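Local coordinates for 182aa long hypothetical protein (Pyrococcus horikoshii, PDB 2GAN), which is of unknown function but probably transfers an acetyl group from acetyl-coenzyme A to an unidentified acceptor, at residues F22-S27 with F111-P116; L84-I89 with K133-L138. All blocks are in the same frame, centred on the assembly; numbering follows the deposited sequence.

Contact 1. Residues F22-S27 with F111-P116; sequences FRIYRS and FFVVDP. With SO4 (sulfate ion), chain D.
Ile24, Pro116 and Arg23 carry most of this contact, which in a GNAT-type fold sets the C-terminal end of helix 14-27 against the end of strand 106-114 and the residues that follow it. In GNAT proteins acetyl-coenzyme A generally binds near the corresponding strand. At the start of the segment 111-116, Phe111 N donates to O4 of a sulfate at 2.8 Å; this ion, like a second sulfate near the side chain of Val114, probably comes from the crystallisation liquor. Ile24 is buried: chi1 of -68° sets its CG1 beside the backbone N, where it meets CD of Pro116 at 4.0 Å, the two side chains crossing at about a right angle. The ends of Ile24 and Val113 face each other but are modelled too close, which leaves that detail doubtful. One turn along the helix, OG of Ser27 rests 3.7 Å from CB of Pro116. CG of Pro116 lies over one face of the Arg23 guanidinium, whose end turns to Asp115 in a two-nitrogen salt bridge. NH2 donates to OD2 of Asp115 at 2.9 Å, from the syn side; Glu117 N also bonds this oxygen, which helps to fix the carboxylate. The two planes are 47° apart, and NH1 reaches OD1 of Asp115 at 2.8 Å from above the carboxylate plane, 50° out of it.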
loop_
_atom_site.group_PDB
_atom_site.type_symbol
_atom_site.label_atom_id
_atom_site.label_comp_id
_atom_site.label_asym_id
_atom_site.label_seq_id
_atom_site.Cartn_x
_atom_site.Cartn_y
_atom_site.Cartn_z
ATOM N N PHE A 22 -2.737 15.589 8.766
ATOM C CA PHE A 22 -1.355 15.499 9.240
ATOM C C PHE A 22 -1.153 14.223 10.047
ATOM O O PHE A 22 -0.142 13.532 9.900
ATOM C CB PHE A 22 -0.998 16.698 10.115
ATOM C CG PHE A 22 0.324 16.559 10.813
ATOM C CD1 PHE A 22 1.502 16.417 10.080
ATOM C CD2 PHE A 22 0.391 16.546 12.200
ATOM C CE1 PHE A 22 2.728 16.260 10.721
ATOM C CE2 PHE A 22 1.613 16.389 12.852
ATOM C CZ PHE A 22 2.784 16.246 12.112
ATOM N N ARG A 23 -2.114 13.910 10.905
ATOM C CA ARG A 23 -2.006 12.708 11.716
ATOM C C ARG A 23 -1.939 11.494 10.796
ATOM O O ARG A 23 -1.243 10.522 11.077
ATOM C CB ARG A 23 -3.182 12.638 12.707
ATOM C CG ARG A 23 -3.073 13.691 13.826
ATOM C CD ARG A 23 -4.273 13.714 14.775
ATOM N NE ARG A 23 -4.518 12.402 15.367
ATOM C CZ ARG A 23 -5.559 11.627 15.072
ATOM N NH1 ARG A 23 -6.470 12.029 14.201
ATOM N NH2 ARG A 23 -5.671 10.429 15.629
ATOM N N ILE A 24 -2.634 11.565 9.670
ATOM C CA ILE A 24 -2.611 10.470 8.706
ATOM C C ILE A 24 -1.253 10.436 8.005
ATOM O O ILE A 24 -0.692 9.369 7.764
ATOM C CB ILE A 24 -3.728 10.642 7.673
ATOM C CG1 ILE A 24 -5.076 10.440 8.372
ATOM C CG2 ILE A 24 -3.551 9.657 6.521
ATOM C CD1 ILE A 24 -6.256 10.941 7.589
ATOM N N TYR A 25 -0.733 11.618 7.683
ATOM C CA TYR A 25 0.563 11.743 7.025
ATOM C C TYR A 25 1.641 11.144 7.920
ATOM O O TYR A 25 2.583 10.523 7.439
ATOM C CB TYR A 25 0.877 13.220 6.764
ATOM C CG TYR A 25 2.121 13.485 5.940
ATOM C CD1 TYR A 25 3.270 14.028 6.522
ATOM C CD2 TYR A 25 2.124 13.254 4.561
ATOM C CE1 TYR A 25 4.388 14.346 5.746
ATOM C CE2 TYR A 25 3.232 13.568 3.777
ATOM C CZ TYR A 25 4.361 14.119 4.374
ATOM O OH TYR A 25 5.430 14.488 3.584
ATOM N N ARG A 26 1.501 11.334 9.224
ATOM C CA ARG A 26 2.473 10.806 10.174
ATOM C C ARG A 26 2.254 9.305 10.381
ATOM O O ARG A 26 3.198 8.518 10.317
ATOM C CB ARG A 26 2.347 11.552 11.504
ATOM C CG ARG A 26 3.386 11.199 12.568
ATOM C CD ARG A 26 3.152 12.051 13.810
ATOM N NE ARG A 26 1.828 11.811 14.397
ATOM C CZ ARG A 26 1.244 12.599 15.299
ATOM N NH1 ARG A 26 1.858 13.695 15.727
ATOM N NH2 ARG A 26 0.047 12.291 15.780
ATOM N N SER A 27 1.012 8.897 10.611
ATOM C CA SER A 27 0.743 7.480 10.831
ATOM C C SER A 27 1.171 6.615 9.645
ATOM O O SER A 27 1.623 5.489 9.835
ATOM C CB SER A 27 -0.739 7.256 11.134
ATOM O OG SER A 27 -1.526 7.474 9.980
ATOM N N PHE A 111 -10.849 12.374 -1.296
ATOM C CA PHE A 111 -10.755 12.877 0.071
ATOM C C PHE A 111 -11.415 11.876 1.022
ATOM O O PHE A 111 -12.118 12.262 1.957
ATOM C CB PHE A 111 -11.463 14.230 0.146
ATOM C CG PHE A 111 -11.000 15.101 1.268
ATOM C CD1 PHE A 111 -11.865 15.444 2.298
ATOM C CD2 PHE A 111 -9.721 15.645 1.256
ATOM C CE1 PHE A 111 -11.468 16.327 3.299
ATOM C CE2 PHE A 111 -9.311 16.527 2.248
ATOM C CZ PHE A 111 -10.182 16.873 3.268
ATOM N N PHE A 112 -11.181 10.591 0.756
ATOM C CA PHE A 112 -11.739 9.488 1.536
ATOM C C PHE A 112 -10.707 8.995 2.535
ATOM O O PHE A 112 -9.743 8.347 2.156
ATOM C CB PHE A 112 -12.102 8.325 0.608
ATOM C CG PHE A 112 -12.619 7.095 1.319
ATOM C CD1 PHE A 112 -12.360 5.825 0.802
ATOM C CD2 PHE A 112 -13.389 7.198 2.469
ATOM C CE1 PHE A 112 -12.861 4.673 1.417
ATOM C CE2 PHE A 112 -13.897 6.049 3.096
ATOM C CZ PHE A 112 -13.629 4.786 2.565
ATOM N N VAL A 113 -10.914 9.281 3.811
ATOM C CA VAL A 113 -9.962 8.836 4.802
ATOM C C VAL A 113 -10.641 8.507 6.109
ATOM O O VAL A 113 -11.819 8.799 6.300
ATOM C CB VAL A 113 -8.882 9.912 5.045
ATOM C CG1 VAL A 113 -9.303 10.823 6.192
ATOM C CG2 VAL A 113 -7.553 9.246 5.310
ATOM N N VAL A 114 -9.891 7.888 7.008
ATOM C CA VAL A 114 -10.416 7.534 8.317
ATOM C C VAL A 114 -9.338 7.785 9.362
ATOM O O VAL A 114 -8.169 7.497 9.130
ATOM C CB VAL A 114 -10.831 6.053 8.384
ATOM C CG1 VAL A 114 -11.220 5.698 9.813
ATOM C CG2 VAL A 114 -12.000 5.792 7.446
ATOM N N ASP A 115 -9.741 8.331 10.504
ATOM C CA ASP A 115 -8.818 8.611 11.593
ATOM C C ASP A 115 -8.078 7.311 11.896
ATOM O O ASP A 115 -8.700 6.270 12.125
ATOM C CB ASP A 115 -9.596 9.089 12.825
ATOM C CG ASP A 115 -8.691 9.607 13.930
ATOM O OD1 ASP A 115 -8.905 10.754 14.371
ATOM O OD2 ASP A 115 -7.777 8.873 14.362
ATOM N N PRO A 116 -6.737 7.357 11.897
ATOM C CA PRO A 116 -5.905 6.175 12.161
ATOM C C PRO A 116 -6.182 5.423 13.467
ATOM O O PRO A 116 -5.800 4.262 13.609
ATOM C CB PRO A 116 -4.480 6.729 12.076
ATOM C CG PRO A 116 -4.639 8.160 12.479
ATOM C CD PRO A 116 -5.912 8.575 11.790
HETATM S S SO4 D . -7.401 12.530 -2.703
HETATM O O1 SO4 D . -7.199 11.766 -1.455
HETATM O O2 SO4 D . -7.674 11.607 -3.828
HETATM O O3 SO4 D . -6.175 13.300 -2.983
HETATM O O4 SO4 D . -8.545 13.440 -2.545
#

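Contact 2. Residues L84-I89 with K133-L138; sequences LVYKRI and KRLRSL
Leu138 sets its CD1 methyl over the centre of the Tyr86 ring, a CH-pi contact in which CD1 stands 3.4 Å from the ring centroid and 13° off the ring normal. This is one tight point of the contact; the other is CD1 of Leu84, which meets the aliphatic part of Arg134 at its CG, 3.4 Å away. Between them the apolar packing is more relaxed: the buried Leu84 and Leu135 slide past each other in opposite directions, with CD2 of Leu84 4.0 Å from CG of Leu135, and CD2 of Tyr86 also lies 4.0 Å from CD2 of Leu135. The loose side is polar and partly exposed. There the guanidinium of Arg134 has CD2 of Leu138 over one face, 3.9 Å above the plane, and its NH2 comes no nearer than 4.3 Å to OH of Tyr86. Both polar ends turn instead to Glu68, whose OE1 is hydrogen-bonded to Tyr86 OH and forms a salt bridge with Arg134 NH2. An alanine in place of Tyr86 would probably open a gap beneath Leu138 CD1 and leave Glu68 with Arg134 but without the phenolic hydroxyl. The contact thus lays the C-terminal end of helix 123-137 on the end of strand 78-85 and the loop after it, with Ile109 of strand 106-114 touching Leu84 and Leu135, and Tyr70 of strand 68-74 touching Leu84 and Arg134.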
loop_
_atom_site.group_PDB
_atom_site.type_symbol
_atom_site.label_atom_id
_atom_site.label_comp_id
_atom_site.label_asym_id
_atom_site.label_seq_id
_atom_site.Cartn_x
_atom_site.Cartn_y
_atom_site.Cartn_z
ATOM N N LEU A 84 -17.399 14.452 -2.823
ATOM C CA LEU A 84 -17.951 14.130 -4.135
ATOM C C LEU A 84 -17.762 15.282 -5.104
ATOM O O LEU A 84 -17.965 16.447 -4.744
ATOM C CB LEU A 84 -19.438 13.852 -4.023
ATOM C CG LEU A 84 -19.748 12.777 -2.991
ATOM C CD1 LEU A 84 -21.260 12.590 -2.918
ATOM C CD2 LEU A 84 -19.036 11.484 -3.366
ATOM N N VAL A 85 -17.374 14.953 -6.330
ATOM C CA VAL A 85 -17.203 15.952 -7.371
ATOM C C VAL A 85 -18.021 15.478 -8.555
ATOM O O VAL A 85 -17.778 14.395 -9.086
ATOM C CB VAL A 85 -15.721 16.122 -7.804
ATOM C CG1 VAL A 85 -15.633 17.092 -8.969
ATOM C CG2 VAL A 85 -14.895 16.662 -6.634
ATOM N N TYR A 86 -19.002 16.282 -8.955
ATOM C CA TYR A 86 -19.869 15.913 -10.072
ATOM C C TYR A 86 -20.423 17.094 -10.889
ATOM O O TYR A 86 -21.044 16.880 -11.927
ATOM C CB TYR A 86 -21.022 15.050 -9.542
ATOM C CG TYR A 86 -21.872 15.754 -8.513
ATOM C CD1 TYR A 86 -22.912 16.605 -8.902
ATOM C CD2 TYR A 86 -21.608 15.611 -7.150
ATOM C CE1 TYR A 86 -23.667 17.299 -7.953
ATOM C CE2 TYR A 86 -22.355 16.299 -6.193
ATOM C CZ TYR A 86 -23.379 17.140 -6.601
ATOM O OH TYR A 86 -24.114 17.817 -5.662
ATOM N N LYS A 87 -20.194 18.329 -10.440
ATOM C CA LYS A 87 -20.692 19.502 -11.169
ATOM C C LYS A 87 -19.756 19.943 -12.290
ATOM O O LYS A 87 -18.738 20.594 -12.046
ATOM C CB LYS A 87 -20.900 20.694 -10.240
ATOM C CG LYS A 87 -21.924 20.485 -9.153
ATOM C CD LYS A 87 -22.113 21.762 -8.350
ATOM C CE LYS A 87 -22.834 21.486 -7.041
ATOM N NZ LYS A 87 -24.133 20.799 -7.232
ATOM N N ARG A 88 -20.129 19.598 -13.519
ATOM C CA ARG A 88 -19.362 19.935 -14.712
ATOM C C ARG A 88 -17.888 19.543 -14.605
ATOM O O ARG A 88 -17.005 20.400 -14.549
ATOM C CB ARG A 88 -19.495 21.434 -15.018
ATOM C CG ARG A 88 -20.378 21.757 -16.243
ATOM C CD ARG A 88 -21.876 21.809 -15.925
ATOM N NE ARG A 88 -22.387 20.565 -15.354
ATOM C CZ ARG A 88 -22.411 19.403 -15.993
ATOM N NH1 ARG A 88 -21.954 19.319 -17.238
ATOM N NH2 ARG A 88 -22.877 18.320 -15.382
ATOM N N ILE A 89 -17.627 18.240 -14.594
ATOM C CA ILE A 89 -16.260 17.757 -14.502
ATOM C C ILE A 89 -15.379 18.342 -15.603
ATOM O O ILE A 89 -14.215 18.669 -15.364
ATOM C CB ILE A 89 -16.187 16.210 -14.591
ATOM C CG1 ILE A 89 -16.815 15.577 -13.347
ATOM C CG2 ILE A 89 -14.739 15.763 -14.693
ATOM C CD1 ILE A 89 -18.290 15.822 -13.218
ATOM N N LYS A 133 -23.919 5.732 -3.054
ATOM C CA LYS A 133 -25.365 5.928 -3.223
ATOM C C LYS A 133 -25.731 7.380 -3.530
ATOM O O LYS A 133 -26.609 7.642 -4.354
ATOM C CB LYS A 133 -26.128 5.449 -1.983
ATOM C CG LYS A 133 -26.497 3.971 -2.056
ATOM C CD LYS A 133 -27.042 3.431 -0.740
ATOM C CE LYS A 133 -27.181 1.911 -0.805
ATOM N NZ LYS A 133 -27.320 1.307 0.548
ATOM N N ARG A 134 -25.061 8.323 -2.879
ATOM C CA ARG A 134 -25.352 9.722 -3.133
ATOM C C ARG A 134 -25.133 10.004 -4.619
ATOM O O ARG A 134 -25.999 10.563 -5.284
ATOM C CB ARG A 134 -24.453 10.615 -2.279
ATOM C CG ARG A 134 -24.560 12.100 -2.590
ATOM C CD ARG A 134 -25.975 12.620 -2.424
ATOM N NE ARG A 134 -26.024 14.044 -2.744
ATOM C CZ ARG A 134 -27.139 14.757 -2.832
ATOM N NH1 ARG A 134 -28.316 14.189 -2.626
ATOM N NH2 ARG A 134 -27.076 16.041 -3.132
ATOM N N LEU A 135 -23.981 9.599 -5.145
ATOM C CA LEU A 135 -23.700 9.823 -6.555
ATOM C C LEU A 135 -24.760 9.166 -7.431
ATOM O O LEU A 135 -25.280 9.793 -8.352
ATOM C CB LEU A 135 -22.313 9.298 -6.917
ATOM C CG LEU A 135 -21.162 10.196 -6.449
ATOM C CD1 LEU A 135 -19.858 9.540 -6.818
ATOM C CD2 LEU A 135 -21.266 11.585 -7.092
ATOM N N ARG A 136 -25.088 7.911 -7.135
ATOM C CA ARG A 136 -26.104 7.197 -7.897
ATOM C C ARG A 136 -27.421 7.969 -7.921
ATOM O O ARG A 136 -28.030 8.136 -8.972
ATOM C CB ARG A 136 -26.328 5.793 -7.316
ATOM C CG ARG A 136 -25.315 4.768 -7.805
ATOM C CD ARG A 136 -25.480 3.425 -7.114
ATOM N NE ARG A 136 -26.827 2.864 -7.251
ATOM C CZ ARG A 136 -27.303 2.279 -8.350
ATOM N NH1 ARG A 136 -26.550 2.166 -9.438
ATOM N NH2 ARG A 136 -28.539 1.797 -8.354
ATOM N N SER A 137 -27.851 8.460 -6.768
ATOM C CA SER A 137 -29.103 9.199 -6.706
ATOM C C SER A 137 -29.022 10.466 -7.546
ATOM O O SER A 137 -30.029 11.131 -7.765
ATOM C CB SER A 137 -29.422 9.578 -5.264
ATOM O OG SER A 137 -28.557 10.611 -4.833
ATOM N N LEU A 138 -27.817 10.810 -7.996
ATOM C CA LEU A 138 -27.613 11.998 -8.819
ATOM C C LEU A 138 -27.455 11.583 -10.281
ATOM O O LEU A 138 -27.163 12.414 -11.142
ATOM C CB LEU A 138 -26.361 12.769 -8.360
ATOM C CG LEU A 138 -26.333 13.365 -6.943
ATOM C CD1 LEU A 138 -25.040 14.170 -6.729
ATOM C CD2 LEU A 138 -27.535 14.263 -6.742
#

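How the contacts relate
After strand 2-6 comes helix 14-27, the first helix, and contact 1 closes a loop of 83 residues when the end of strand 106-114 reaches it. Within that loop, the end of strand 78-85 and the residues after it (84-89) are met later by helix 123-137; contact 2 closes over 43 residues. The two loops cross rather than nest, because their segments alternate along the chain. Strands 78-85 and 106-114 are antiparallel neighbours in the same mixed sheet, so the contacts bind a helix each to adjoining strands. Their centres lie about 24 Å apart and their nearest atoms about 7 Å, so the contacts do not touch: contact 1 ties the first helix to the sheet, contact 2 the helix that follows strand 106-114.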